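Local atomic coordinates of putative type VI secretion protein (Escherichia coli, PDB entry 6SKI), a protein that probably acts as a phospholipase toxin that a bacterium delivers through its type VI secretion system, loaded onto the VgrG spike. Residues L241-T246 / N295-M300; P302-P307 / L421-D426; V35-G40 / Q170-F175; S121-T126 / A431-E436; N71-Q76 / Q398-A403. All blocks are in the same frame, centred on the assembly; numbering follows the deposited sequence.

Contact 1. Residues L241-T246 / N295-M300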
# COMPACT_ATOMS: atom_id res chain seq x y z
N LEU A 241 4.60 -2.03 13.28
CA LEU A 241 4.29 -2.41 11.90
C LEU A 241 2.78 -2.42 11.76
O LEU A 241 2.10 -3.27 12.35
CB LEU A 241 4.89 -3.77 11.57
CG LEU A 241 4.90 -4.21 10.11
CD1 LEU A 241 5.63 -3.21 9.26
CD2 LEU A 241 5.53 -5.58 9.97
N GLY A 242 2.25 -1.49 10.98
CA GLY A 242 0.82 -1.41 10.78
C GLY A 242 0.42 -1.77 9.36
O GLY A 242 0.73 -1.05 8.42
N LEU A 243 -0.29 -2.89 9.21
CA LEU A 243 -0.65 -3.41 7.90
C LEU A 243 -2.16 -3.39 7.75
O LEU A 243 -2.89 -3.70 8.70
CB LEU A 243 -0.13 -4.83 7.73
CG LEU A 243 1.32 -5.06 8.16
CD1 LEU A 243 1.58 -6.54 8.32
CD2 LEU A 243 2.29 -4.43 7.19
N PHE A 244 -2.64 -3.01 6.57
CA PHE A 244 -4.07 -2.86 6.38
C PHE A 244 -4.72 -4.01 5.60
O PHE A 244 -5.81 -4.44 5.97
CB PHE A 244 -4.39 -1.53 5.69
CG PHE A 244 -4.62 -0.41 6.66
CD1 PHE A 244 -5.75 -0.38 7.45
CD2 PHE A 244 -3.71 0.62 6.78
CE1 PHE A 244 -5.97 0.64 8.34
CE2 PHE A 244 -3.92 1.64 7.67
CZ PHE A 244 -5.06 1.65 8.45
N ASP A 245 -4.12 -4.47 4.50
CA ASP A 245 -4.56 -5.74 3.93
C ASP A 245 -3.49 -6.29 3.01
O ASP A 245 -3.50 -5.99 1.82
CB ASP A 245 -5.87 -5.55 3.16
CG ASP A 245 -6.71 -6.81 3.10
OD1 ASP A 245 -6.57 -7.66 4.00
OD2 ASP A 245 -7.51 -6.94 2.16
N THR A 246 -2.61 -7.16 3.50
CA THR A 246 -1.42 -7.52 2.73
C THR A 246 -1.81 -8.34 1.51
O THR A 246 -2.29 -9.47 1.63
CB THR A 246 -0.42 -8.27 3.60
OG1 THR A 246 -0.23 -7.57 4.83
CG2 THR A 246 0.91 -8.37 2.88
N ASN A 295 -2.16 -12.06 2.45
CA ASN A 295 -1.03 -12.62 3.18
C ASN A 295 -1.27 -12.34 4.65
O ASN A 295 -1.18 -11.19 5.10
CB ASN A 295 0.29 -12.02 2.70
CG ASN A 295 0.56 -12.29 1.24
OD1 ASN A 295 1.36 -13.15 0.90
ND2 ASN A 295 -0.11 -11.54 0.37
N SER A 296 -1.60 -13.38 5.40
CA SER A 296 -2.07 -13.22 6.77
C SER A 296 -0.94 -13.43 7.77
O SER A 296 -0.03 -14.23 7.55
CB SER A 296 -3.21 -14.19 7.06
OG SER A 296 -3.42 -14.33 8.45
N ILE A 297 -1.02 -12.69 8.87
CA ILE A 297 -0.10 -12.83 9.98
C ILE A 297 -0.81 -13.43 11.20
O ILE A 297 -0.34 -13.30 12.32
CB ILE A 297 0.56 -11.48 10.32
CG1 ILE A 297 -0.45 -10.52 10.94
CG2 ILE A 297 1.17 -10.87 9.08
CD1 ILE A 297 0.15 -9.26 11.48
N LYS A 298 -1.94 -14.09 10.97
CA LYS A 298 -2.72 -14.67 12.05
C LYS A 298 -1.99 -15.85 12.66
O LYS A 298 -1.46 -16.70 11.93
CB LYS A 298 -4.10 -15.10 11.55
CG LYS A 298 -5.08 -15.43 12.65
CD LYS A 298 -6.35 -14.62 12.52
CE LYS A 298 -7.06 -14.49 13.85
NZ LYS A 298 -6.23 -13.76 14.85
N GLY A 299 -1.95 -15.90 13.99
CA GLY A 299 -1.25 -16.93 14.72
C GLY A 299 0.12 -16.51 15.19
O GLY A 299 0.56 -16.94 16.26
N MET A 300 0.81 -15.67 14.42
CA MET A 300 2.12 -15.17 14.78
C MET A 300 2.06 -13.77 15.39
O MET A 300 2.73 -13.51 16.39
CB MET A 300 3.03 -15.16 13.55
CG MET A 300 2.90 -16.40 12.68
SD MET A 300 3.59 -17.88 13.46
CE MET A 300 2.61 -19.16 12.69

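Contact 2. Residues P302-P307 / L421-D426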
# COMPACT_ATOMS: atom_id res chain seq x y z
N PRO A 302 -0.70 -10.14 16.13
CA PRO A 302 -2.12 -9.75 16.26
C PRO A 302 -2.71 -9.34 14.92
O PRO A 302 -2.18 -8.49 14.22
CB PRO A 302 -2.06 -8.59 17.25
CG PRO A 302 -0.89 -8.93 18.09
CD PRO A 302 0.12 -9.35 17.07
N GLU A 303 -3.83 -9.97 14.58
CA GLU A 303 -4.51 -9.73 13.31
C GLU A 303 -6.00 -9.58 13.58
O GLU A 303 -6.60 -10.45 14.21
CB GLU A 303 -4.26 -10.86 12.32
CG GLU A 303 -5.07 -10.73 11.05
CD GLU A 303 -4.45 -11.49 9.90
OE1 GLU A 303 -3.23 -11.37 9.70
OE2 GLU A 303 -5.19 -12.20 9.19
N LEU A 304 -6.58 -8.49 13.12
CA LEU A 304 -8.01 -8.24 13.26
C LEU A 304 -8.69 -8.37 11.91
O LEU A 304 -8.36 -7.65 10.97
CB LEU A 304 -8.27 -6.85 13.84
CG LEU A 304 -9.74 -6.50 14.06
CD1 LEU A 304 -10.36 -7.41 15.09
CD2 LEU A 304 -9.87 -5.06 14.48
N ALA A 305 -9.64 -9.30 11.82
CA ALA A 305 -10.48 -9.41 10.64
C ALA A 305 -11.69 -8.51 10.83
O ALA A 305 -12.44 -8.67 11.80
CB ALA A 305 -10.91 -10.86 10.42
N LEU A 306 -11.88 -7.57 9.91
CA LEU A 306 -12.92 -6.57 10.06
C LEU A 306 -13.82 -6.59 8.84
O LEU A 306 -13.34 -6.72 7.71
CB LEU A 306 -12.30 -5.18 10.24
CG LEU A 306 -12.87 -4.29 11.35
CD1 LEU A 306 -13.11 -5.10 12.60
CD2 LEU A 306 -11.92 -3.15 11.64
N PRO A 307 -15.13 -6.46 9.04
CA PRO A 307 -16.06 -6.51 7.90
C PRO A 307 -15.78 -5.39 6.91
O PRO A 307 -15.58 -4.24 7.29
CB PRO A 307 -17.43 -6.35 8.57
CG PRO A 307 -17.12 -5.64 9.85
CD PRO A 307 -15.87 -6.31 10.30
N LEU A 421 -9.36 3.09 10.19
CA LEU A 421 -8.35 4.06 10.57
C LEU A 421 -8.25 4.20 12.07
O LEU A 421 -7.15 4.24 12.63
CB LEU A 421 -8.68 5.41 9.94
CG LEU A 421 -7.64 6.51 10.10
CD1 LEU A 421 -6.33 6.11 9.46
CD2 LEU A 421 -8.17 7.79 9.52
N ARG A 422 -9.39 4.31 12.75
CA ARG A 422 -9.37 4.49 14.20
C ARG A 422 -8.85 3.24 14.90
O ARG A 422 -8.17 3.34 15.93
CB ARG A 422 -10.77 4.86 14.69
CG ARG A 422 -11.13 6.27 14.32
CD ARG A 422 -12.61 6.52 14.31
NE ARG A 422 -12.92 7.71 13.52
CZ ARG A 422 -13.10 8.91 14.05
NH1 ARG A 422 -12.99 9.09 15.36
NH2 ARG A 422 -13.37 9.94 13.26
N VAL A 423 -9.13 2.06 14.36
CA VAL A 423 -8.58 0.84 14.93
C VAL A 423 -7.06 0.82 14.79
O VAL A 423 -6.33 0.50 15.74
CB VAL A 423 -9.22 -0.40 14.30
CG1 VAL A 423 -8.70 -1.65 14.97
CG2 VAL A 423 -10.72 -0.33 14.44
N MET A 424 -6.55 1.17 13.60
CA MET A 424 -5.10 1.22 13.43
C MET A 424 -4.47 2.31 14.29
O MET A 424 -3.35 2.13 14.80
CB MET A 424 -4.74 1.43 11.96
CG MET A 424 -3.27 1.22 11.65
SD MET A 424 -2.64 -0.43 12.01
CE MET A 424 -3.49 -1.41 10.79
N LEU A 425 -5.16 3.43 14.48
CA LEU A 425 -4.65 4.48 15.35
C LEU A 425 -4.56 3.99 16.79
O LEU A 425 -3.59 4.29 17.48
CB LEU A 425 -5.55 5.72 15.28
CG LEU A 425 -5.48 6.60 14.03
CD1 LEU A 425 -6.72 7.46 13.94
CD2 LEU A 425 -4.25 7.46 14.07
N ASP A 426 -5.56 3.24 17.24
CA ASP A 426 -5.52 2.69 18.59
C ASP A 426 -4.36 1.72 18.75
O ASP A 426 -3.64 1.76 19.75
CB ASP A 426 -6.85 2.01 18.92
CG ASP A 426 -6.95 1.60 20.37
OD1 ASP A 426 -6.47 2.36 21.24
OD2 ASP A 426 -7.50 0.52 20.64

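Contact 3. Residues V35-G40 / Q170-F175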
# COMPACT_ATOMS: atom_id res chain seq x y z
N VAL A 35 18.38 11.58 21.77
CA VAL A 35 17.00 11.65 21.30
C VAL A 35 16.68 10.39 20.51
O VAL A 35 17.46 9.97 19.65
CB VAL A 35 16.75 12.93 20.49
CG1 VAL A 35 17.32 14.13 21.22
CG2 VAL A 35 17.33 12.85 19.10
N THR A 36 15.57 9.75 20.85
CA THR A 36 15.05 8.64 20.07
C THR A 36 14.27 9.19 18.89
O THR A 36 13.18 9.73 19.06
CB THR A 36 14.18 7.74 20.93
OG1 THR A 36 14.75 7.62 22.23
CG2 THR A 36 14.06 6.36 20.30
N LEU A 37 14.81 9.04 17.69
CA LEU A 37 14.16 9.54 16.49
C LEU A 37 13.44 8.40 15.80
O LEU A 37 14.05 7.40 15.43
CB LEU A 37 15.18 10.18 15.54
CG LEU A 37 14.61 10.79 14.27
CD1 LEU A 37 13.62 11.89 14.58
CD2 LEU A 37 15.73 11.33 13.43
N THR A 38 12.13 8.55 15.63
CA THR A 38 11.30 7.57 14.95
C THR A 38 10.93 8.11 13.58
O THR A 38 10.43 9.23 13.47
CB THR A 38 10.04 7.25 15.75
OG1 THR A 38 10.35 7.28 17.14
CG2 THR A 38 9.52 5.89 15.37
N ILE A 39 11.17 7.32 12.54
CA ILE A 39 10.81 7.68 11.18
C ILE A 39 9.57 6.89 10.81
O ILE A 39 9.61 5.65 10.77
CB ILE A 39 11.96 7.43 10.20
CG1 ILE A 39 13.27 7.96 10.77
CG2 ILE A 39 11.66 8.07 8.86
CD1 ILE A 39 14.46 7.80 9.85
N GLY A 40 8.48 7.60 10.54
CA GLY A 40 7.26 6.95 10.14
C GLY A 40 7.26 6.66 8.66
O GLY A 40 7.23 7.58 7.84
N GLN A 170 15.84 11.81 2.48
CA GLN A 170 15.28 13.15 2.33
C GLN A 170 14.65 13.65 3.63
O GLN A 170 14.82 14.81 4.01
CB GLN A 170 14.25 13.15 1.20
CG GLN A 170 13.46 14.44 1.10
CD GLN A 170 12.22 14.29 0.24
OE1 GLN A 170 12.19 13.48 -0.69
NE2 GLN A 170 11.19 15.07 0.55
N ALA A 171 13.91 12.78 4.32
CA ALA A 171 13.25 13.18 5.56
C ALA A 171 14.26 13.48 6.66
O ALA A 171 14.08 14.43 7.43
CB ALA A 171 12.28 12.09 6.02
N LEU A 172 15.34 12.70 6.73
CA LEU A 172 16.39 12.98 7.71
C LEU A 172 17.09 14.30 7.39
O LEU A 172 17.41 15.07 8.31
CB LEU A 172 17.39 11.83 7.73
CG LEU A 172 17.05 10.69 8.68
CD1 LEU A 172 18.15 9.66 8.67
CD2 LEU A 172 16.85 11.23 10.07
N SER A 173 17.32 14.58 6.11
CA SER A 173 17.89 15.86 5.71
C SER A 173 17.00 17.00 6.16
O SER A 173 17.47 17.99 6.72
CB SER A 173 18.10 15.90 4.20
OG SER A 173 18.92 14.83 3.77
N GLU A 174 15.69 16.89 5.91
CA GLU A 174 14.77 17.95 6.31
C GLU A 174 14.76 18.13 7.83
O GLU A 174 14.78 19.26 8.33
CB GLU A 174 13.37 17.65 5.79
CG GLU A 174 13.26 17.69 4.28
CD GLU A 174 11.91 17.19 3.79
OE1 GLU A 174 11.06 16.83 4.63
OE2 GLU A 174 11.70 17.17 2.56
N PHE A 175 14.74 17.02 8.57
CA PHE A 175 14.70 17.11 10.03
C PHE A 175 15.94 17.80 10.57
O PHE A 175 15.84 18.67 11.44
CB PHE A 175 14.57 15.72 10.65
CG PHE A 175 14.72 15.72 12.14
CD1 PHE A 175 13.89 16.50 12.93
CD2 PHE A 175 15.70 14.97 12.75
CE1 PHE A 175 14.03 16.51 14.30
CE2 PHE A 175 15.85 14.98 14.12
CZ PHE A 175 15.01 15.75 14.89

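Contact 4. Residues S121-T126 / A431-E436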
# COMPACT_ATOMS: atom_id res chain seq x y z
N SER A 121 12.63 12.50 22.48
CA SER A 121 12.02 11.63 21.50
C SER A 121 11.36 12.49 20.44
O SER A 121 10.64 13.43 20.75
CB SER A 121 10.98 10.69 22.13
OG SER A 121 11.39 10.26 23.42
N ALA A 122 11.62 12.15 19.18
CA ALA A 122 11.12 12.92 18.05
C ALA A 122 10.56 11.97 17.01
O ALA A 122 10.91 10.80 16.95
CB ALA A 122 12.22 13.79 17.44
N GLN A 123 9.67 12.51 16.18
CA GLN A 123 9.04 11.75 15.11
C GLN A 123 9.12 12.53 13.81
O GLN A 123 8.82 13.73 13.79
CB GLN A 123 7.59 11.43 15.43
CG GLN A 123 7.39 10.15 16.20
CD GLN A 123 5.93 9.88 16.46
OE1 GLN A 123 5.06 10.59 15.99
NE2 GLN A 123 5.66 8.82 17.22
N ILE A 124 9.53 11.85 12.75
CA ILE A 124 9.47 12.38 11.40
C ILE A 124 8.79 11.33 10.54
O ILE A 124 8.75 10.14 10.89
CB ILE A 124 10.87 12.73 10.84
CG1 ILE A 124 11.69 11.47 10.62
CG2 ILE A 124 11.59 13.68 11.77
CD1 ILE A 124 13.06 11.73 10.05
N LYS A 125 8.23 11.76 9.42
CA LYS A 125 7.36 10.88 8.65
C LYS A 125 7.72 10.95 7.18
O LYS A 125 8.28 11.93 6.69
CB LYS A 125 5.88 11.21 8.87
CG LYS A 125 5.46 12.62 8.55
CD LYS A 125 4.13 12.91 9.21
CE LYS A 125 3.50 14.17 8.68
NZ LYS A 125 2.45 14.65 9.62
N THR A 126 7.38 9.87 6.49
CA THR A 126 7.73 9.67 5.09
C THR A 126 6.57 8.99 4.39
O THR A 126 5.92 8.11 4.95
CB THR A 126 8.99 8.80 4.96
OG1 THR A 126 10.00 9.28 5.85
CG2 THR A 126 9.49 8.84 3.57
N ALA A 431 1.24 0.94 20.71
CA ALA A 431 2.64 0.63 20.47
C ALA A 431 3.59 1.75 20.87
O ALA A 431 4.80 1.52 20.91
CB ALA A 431 2.86 0.29 19.00
N GLY A 432 3.08 2.94 21.16
CA GLY A 432 3.91 4.07 21.52
C GLY A 432 3.94 5.18 20.49
O GLY A 432 4.53 6.23 20.75
N VAL A 433 3.33 4.98 19.32
CA VAL A 433 3.36 5.99 18.27
C VAL A 433 2.48 7.16 18.67
O VAL A 433 1.40 7.00 19.25
CB VAL A 433 2.90 5.37 16.94
CG1 VAL A 433 3.27 6.27 15.80
CG2 VAL A 433 3.52 4.00 16.76
N LEU A 434 2.94 8.37 18.35
CA LEU A 434 2.21 9.59 18.65
C LEU A 434 1.49 10.06 17.40
O LEU A 434 2.10 10.24 16.34
CB LEU A 434 3.14 10.69 19.16
CG LEU A 434 3.92 10.36 20.43
CD1 LEU A 434 4.94 11.44 20.70
CD2 LEU A 434 2.97 10.19 21.60
N PHE A 435 0.18 10.25 17.52
CA PHE A 435 -0.67 10.69 16.43
C PHE A 435 -1.42 11.93 16.87
O PHE A 435 -1.83 12.04 18.02
CB PHE A 435 -1.66 9.60 16.03
CG PHE A 435 -1.10 8.59 15.08
CD1 PHE A 435 -0.98 8.88 13.74
CD2 PHE A 435 -0.68 7.36 15.54
CE1 PHE A 435 -0.46 7.95 12.87
CE2 PHE A 435 -0.16 6.44 14.67
CZ PHE A 435 -0.05 6.73 13.33
N GLU A 436 -1.59 12.87 15.95
CA GLU A 436 -2.44 14.01 16.23
C GLU A 436 -3.88 13.53 16.41
O GLU A 436 -4.31 12.59 15.74
CB GLU A 436 -2.36 15.03 15.10
CG GLU A 436 -0.95 15.49 14.77
CD GLU A 436 -0.41 16.55 15.72
OE1 GLU A 436 -0.85 16.60 16.89
OE2 GLU A 436 0.46 17.33 15.29

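Contact 5. Residues N71-Q76 / Q398-A403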
# COMPACT_ATOMS: atom_id res chain seq x y z
N ASN A 71 -14.95 -16.94 -25.11
CA ASN A 71 -14.39 -16.59 -26.40
C ASN A 71 -14.55 -15.10 -26.67
O ASN A 71 -15.32 -14.40 -26.00
CB ASN A 71 -15.01 -17.46 -27.50
CG ASN A 71 -16.43 -17.06 -27.86
OD1 ASN A 71 -16.71 -15.91 -28.19
ND2 ASN A 71 -17.34 -18.02 -27.80
N GLN A 72 -13.81 -14.60 -27.66
CA GLN A 72 -13.77 -13.16 -27.91
C GLN A 72 -15.13 -12.61 -28.33
O GLN A 72 -15.47 -11.48 -27.99
CB GLN A 72 -12.71 -12.84 -28.97
CG GLN A 72 -11.31 -12.77 -28.42
CD GLN A 72 -10.94 -11.38 -27.97
OE1 GLN A 72 -10.41 -11.19 -26.87
NE2 GLN A 72 -11.21 -10.39 -28.81
N LYS A 73 -15.91 -13.40 -29.07
CA LYS A 73 -17.27 -12.99 -29.37
C LYS A 73 -18.10 -12.89 -28.10
O LYS A 73 -18.82 -11.90 -27.90
CB LYS A 73 -17.91 -13.97 -30.35
CG LYS A 73 -18.08 -13.45 -31.76
CD LYS A 73 -19.13 -14.24 -32.52
CE LYS A 73 -20.42 -14.36 -31.72
NZ LYS A 73 -20.95 -13.05 -31.27
N ASP A 74 -17.99 -13.88 -27.22
CA ASP A 74 -18.72 -13.85 -25.96
C ASP A 74 -18.20 -12.73 -25.06
O ASP A 74 -18.97 -12.13 -24.31
CB ASP A 74 -18.61 -15.20 -25.26
CG ASP A 74 -19.65 -16.19 -25.75
OD1 ASP A 74 -20.54 -15.79 -26.53
OD2 ASP A 74 -19.57 -17.37 -25.36
N ALA A 75 -16.91 -12.44 -25.12
CA ALA A 75 -16.36 -11.35 -24.32
C ALA A 75 -16.88 -10.00 -24.80
O ALA A 75 -17.23 -9.14 -23.98
CB ALA A 75 -14.84 -11.39 -24.36
N GLN A 76 -16.95 -9.80 -26.11
CA GLN A 76 -17.52 -8.56 -26.61
C GLN A 76 -19.01 -8.48 -26.31
O GLN A 76 -19.53 -7.38 -26.06
CB GLN A 76 -17.27 -8.43 -28.11
CG GLN A 76 -17.83 -7.16 -28.71
CD GLN A 76 -17.06 -5.93 -28.28
OE1 GLN A 76 -17.61 -5.02 -27.66
NE2 GLN A 76 -15.78 -5.90 -28.62
N GLN A 398 -33.31 -16.41 -35.52
CA GLN A 398 -32.50 -16.78 -34.37
C GLN A 398 -32.13 -15.55 -33.55
O GLN A 398 -31.95 -14.45 -34.07
CB GLN A 398 -31.23 -17.51 -34.81
CG GLN A 398 -31.49 -18.93 -35.28
CD GLN A 398 -30.35 -19.87 -34.95
OE1 GLN A 398 -29.19 -19.58 -35.24
NE2 GLN A 398 -30.68 -21.00 -34.34
N LYS A 399 -31.99 -15.78 -32.25
CA LYS A 399 -31.63 -14.73 -31.31
C LYS A 399 -30.50 -15.22 -30.43
O LYS A 399 -30.43 -16.41 -30.10
CB LYS A 399 -32.83 -14.33 -30.43
CG LYS A 399 -33.14 -15.34 -29.33
CD LYS A 399 -34.61 -15.38 -28.97
CE LYS A 399 -35.15 -14.02 -28.62
NZ LYS A 399 -36.52 -14.12 -28.03
N GLN A 400 -29.61 -14.32 -30.05
CA GLN A 400 -28.63 -14.59 -29.01
C GLN A 400 -29.21 -14.09 -27.70
O GLN A 400 -29.50 -12.89 -27.56
CB GLN A 400 -27.29 -13.93 -29.30
CG GLN A 400 -26.16 -14.50 -28.46
CD GLN A 400 -24.94 -13.61 -28.43
OE1 GLN A 400 -25.05 -12.38 -28.48
NE2 GLN A 400 -23.76 -14.21 -28.35
N VAL A 401 -29.38 -15.00 -26.75
CA VAL A 401 -29.89 -14.69 -25.42
C VAL A 401 -28.74 -14.88 -24.44
O VAL A 401 -28.15 -15.97 -24.37
CB VAL A 401 -31.08 -15.58 -25.05
CG1 VAL A 401 -31.31 -15.56 -23.55
CG2 VAL A 401 -32.33 -15.13 -25.78
N GLY A 402 -28.42 -13.83 -23.71
CA GLY A 402 -27.44 -13.89 -22.65
C GLY A 402 -28.10 -13.57 -21.32
O GLY A 402 -29.03 -12.78 -21.26
N ALA A 403 -27.62 -14.21 -20.27
CA ALA A 403 -28.13 -13.98 -18.93
C ALA A 403 -26.97 -13.80 -17.97
O ALA A 403 -25.91 -14.42 -18.13
CB ALA A 403 -29.03 -15.12 -18.47

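Contact 1. Residues L241-T246 / N295-M300
N295 grips the carbonyl oxygen of T246 with two donors at once, just beyond the C-terminal end of strand 237-243 in the central sheet of an α/β-hydrolase fold. The backbone N of N295 reaches T246 O at 2.7 Å, with an N-H...O angle of 163°. ND2 of N295 reaches the same T246 O at 3.3 Å, nearly straight. Asparagine suits this place because its short side chain can fold back beside its own backbone N (chi1 -61°), so that amide and backbone converge on one acceptor. T246 O lies in the amide plane of N295, yet ND2 stands well above the carbonyl plane, 61° out of it, on the same face as the backbone N. The two side chains themselves cross at about a right angle: the methyl CG2 of T246 lies against CB of N295 at 3.7 Å. Deeper in, L243 and I297 meet loosely through their CD1 methyls, 4.4 Å apart, and both lean on R204 of helix 198-211. R204 NH1 also hydrogen-bonds to N295 O, giving this carbonyl a charged partner.

Between L243 and T246 sits D245, whose side chain starts off away from N295. Its OD2 accepts a bond from H310 ND1 and forms a salt bridge with R534, an arrangement consistent with a catalytic triad of S197, H310 and D245. The chain leaves N295 through an ST turn: S296 OG accepts from the backbone N of K298 at 2.9 Å.

Contact 2. Residues P302-P307 / L421-D426
L304 and L306, on the terminal strand 303-306 of the central α/β-hydrolase sheet, pack against V423 of helix 416-431, one of the helices laid over that face. Neighbours in a strand point to opposite faces, so these two leucines, with A305 between them, project the same way and present a pair of branched tips to the helix. The β-branched valine answers with one methyl for each. V423 CG1, set anti to the backbone N (chi1 -176°), takes the CD2 methyl of L304 at 3.6 Å. V423 CG2 is turned toward the CD2 methyl of L306 and stays farther off, at 4.2 Å. L304 comes in at about a right angle to V423, whereas L306 meets it at a slant. All three residues are buried and no hydrogen bond joins the segments; a small aliphatic side chain on the helix and two longer ones on the strand bridge a backbone gap of 9.2 Å between the CA atoms of L304 and V423.

Helix 452-466 closes the neighbourhood, its Q461 touching both leucines. One turn along, the helix carries its charge beside that neighbour, where D426 OD2 makes salt bridges with R466 NH2 and K463 NZ.

Contact 3. Residues V35-G40 / Q170-F175
This is strand-against-helix packing on one face of the central sheet: L37 and I39 of strand 22-43 fill the space beneath L172 and F175 of helix 156-178. The short segments of strand and helix have axes 10.4 Å apart at closest approach and run at 134° to each other, closer to antiparallel than to parallel. L37 holds the middle of the contact. With CG anti to the backbone N (chi1 -178°), it lifts both methyls to the helix and divides them: CD2 meets L172 CD2 at 3.5 Å and F175 CD2 at 3.7 Å, while CD1 sits over one face of the F175 ring. That CH-π contact places L37 CD1 4.2 Å from the F175 ring centroid, offset toward the rim, and the leucine and phenylalanine side chains lie alongside each other, running opposite ways. I39, two residues on and facing the same way, brings its CD1 to L172 CG at 4.1 Å, crossing that leucine at about a right angle.

Alternation suits the sequence, because T36 and T38 turn to the other face of the sheet. On the helix, Q170 and E174 lie on the exposed side, linked by a bond from Q170 NE2 to E174 OE2. Helices 144-154 and 156-178 lie in the connection from strand 121-128 to strand 184-195, and the second passes over strand 22-43, as in the β-α-β crossover typical of α/β folds.

Contact 4. Residues S121-T126 / A431-E436
Q123 reaches from strand 121-128 to the backbone of L434, in the loop that follows helix 416-431. Its CB points toward that loop, and beyond CG the chain is extended (chi2 -179°), carrying the amide to the full length that glutamine allows. On the way the side chain touches Y109 and R239. At CD the loop is met: this carbon lies 3.8 Å from L434 N and equally far from L434 O, and the amide is thus set alongside one residue's backbone. The atom modelled as NE2 is 3.0 Å from L434 N, and the one modelled as OE1 is 3.0 Å from L434 O. The amide is probably flipped in the model; with its ends exchanged, both pairs may be hydrogen bonds.

Strand 121-128 belongs to the central sheet of the α/β-hydrolase fold, in which A122 and I124 face the other way from Q123, I124 against helix 156-178. The loop begins with G432, which has positive phi (111°); with two bonds back into the last turn, the end of the helix is a Schellman motif, and these backbone angles call for glycine. V433 then settles its CG1 methyl against the end of the Q123 amide, its side chain also resting on R239 and F240, and L434 CB lies against the same amide.

Contact 5. Residues N71-Q76 / Q398-A403
Q400 swings its CG anti to the backbone N (chi1 -164°) and keeps the rest of its chain extended, so that the amide stretches from strand 398-409 toward helix 72-85. There D74, with CG beside its own backbone N (chi1 -84°), brings its carboxylate round to the strand. The two groups approach without bonding: Q400 NE2 faces the carboxylate at long range, 4.0 Å from D74 OD1, the side chains cross obliquely, and the carboxylate and amide planes are turned 35° apart. K73, whose CB does not point at the strand, curls its tip back until NZ is merely nearby, 4.2 Å from Q400 NE2. No hydrogen bond or salt bridge joins the segments, and little surface is buried between them, so this is a light polar meeting. A long side chain such as glutamine suits the strand position, since the CA atoms of Q400 and D74 are 10.4 Å apart.

Q400 lies on the middle strand of a three-stranded antiparallel sheet, where its side chain touches F337 of strand 328-341 and I384 of strand 376-386; D74 also rests on F337. The backbone N of D74 gives a 2.6 Å bond to OD1 of N71, the residue just before the helix, which caps the helix start and so places D74 in the first turn. N71 is thus the N-cap of helix 72-85, a classical asparagine cap on the helix start that meets the sheet.

In the fold
Four of the five contacts reach the central sheet of the α/β-hydrolase fold. Contacts 3 and 4 lie with centres 10 Å apart on the adjacent parallel strands 22-43 and 121-128, joined by backbone bonds such as G40 N to I124 O. The centres of contacts 1 and 2 are 11 Å apart, and E303 links them by accepting from I297 N and S296 OG. L425 packing on F435 ties contact 2 to contact 4. By their first segments the order along the chain is 3, 5, 4, 1, 2. Contact 5, its centre 42 to 59 Å from those of the others, belongs to a part of the chain away from the hydrolase sheet, where helix 72-85 meets a separate antiparallel sheet.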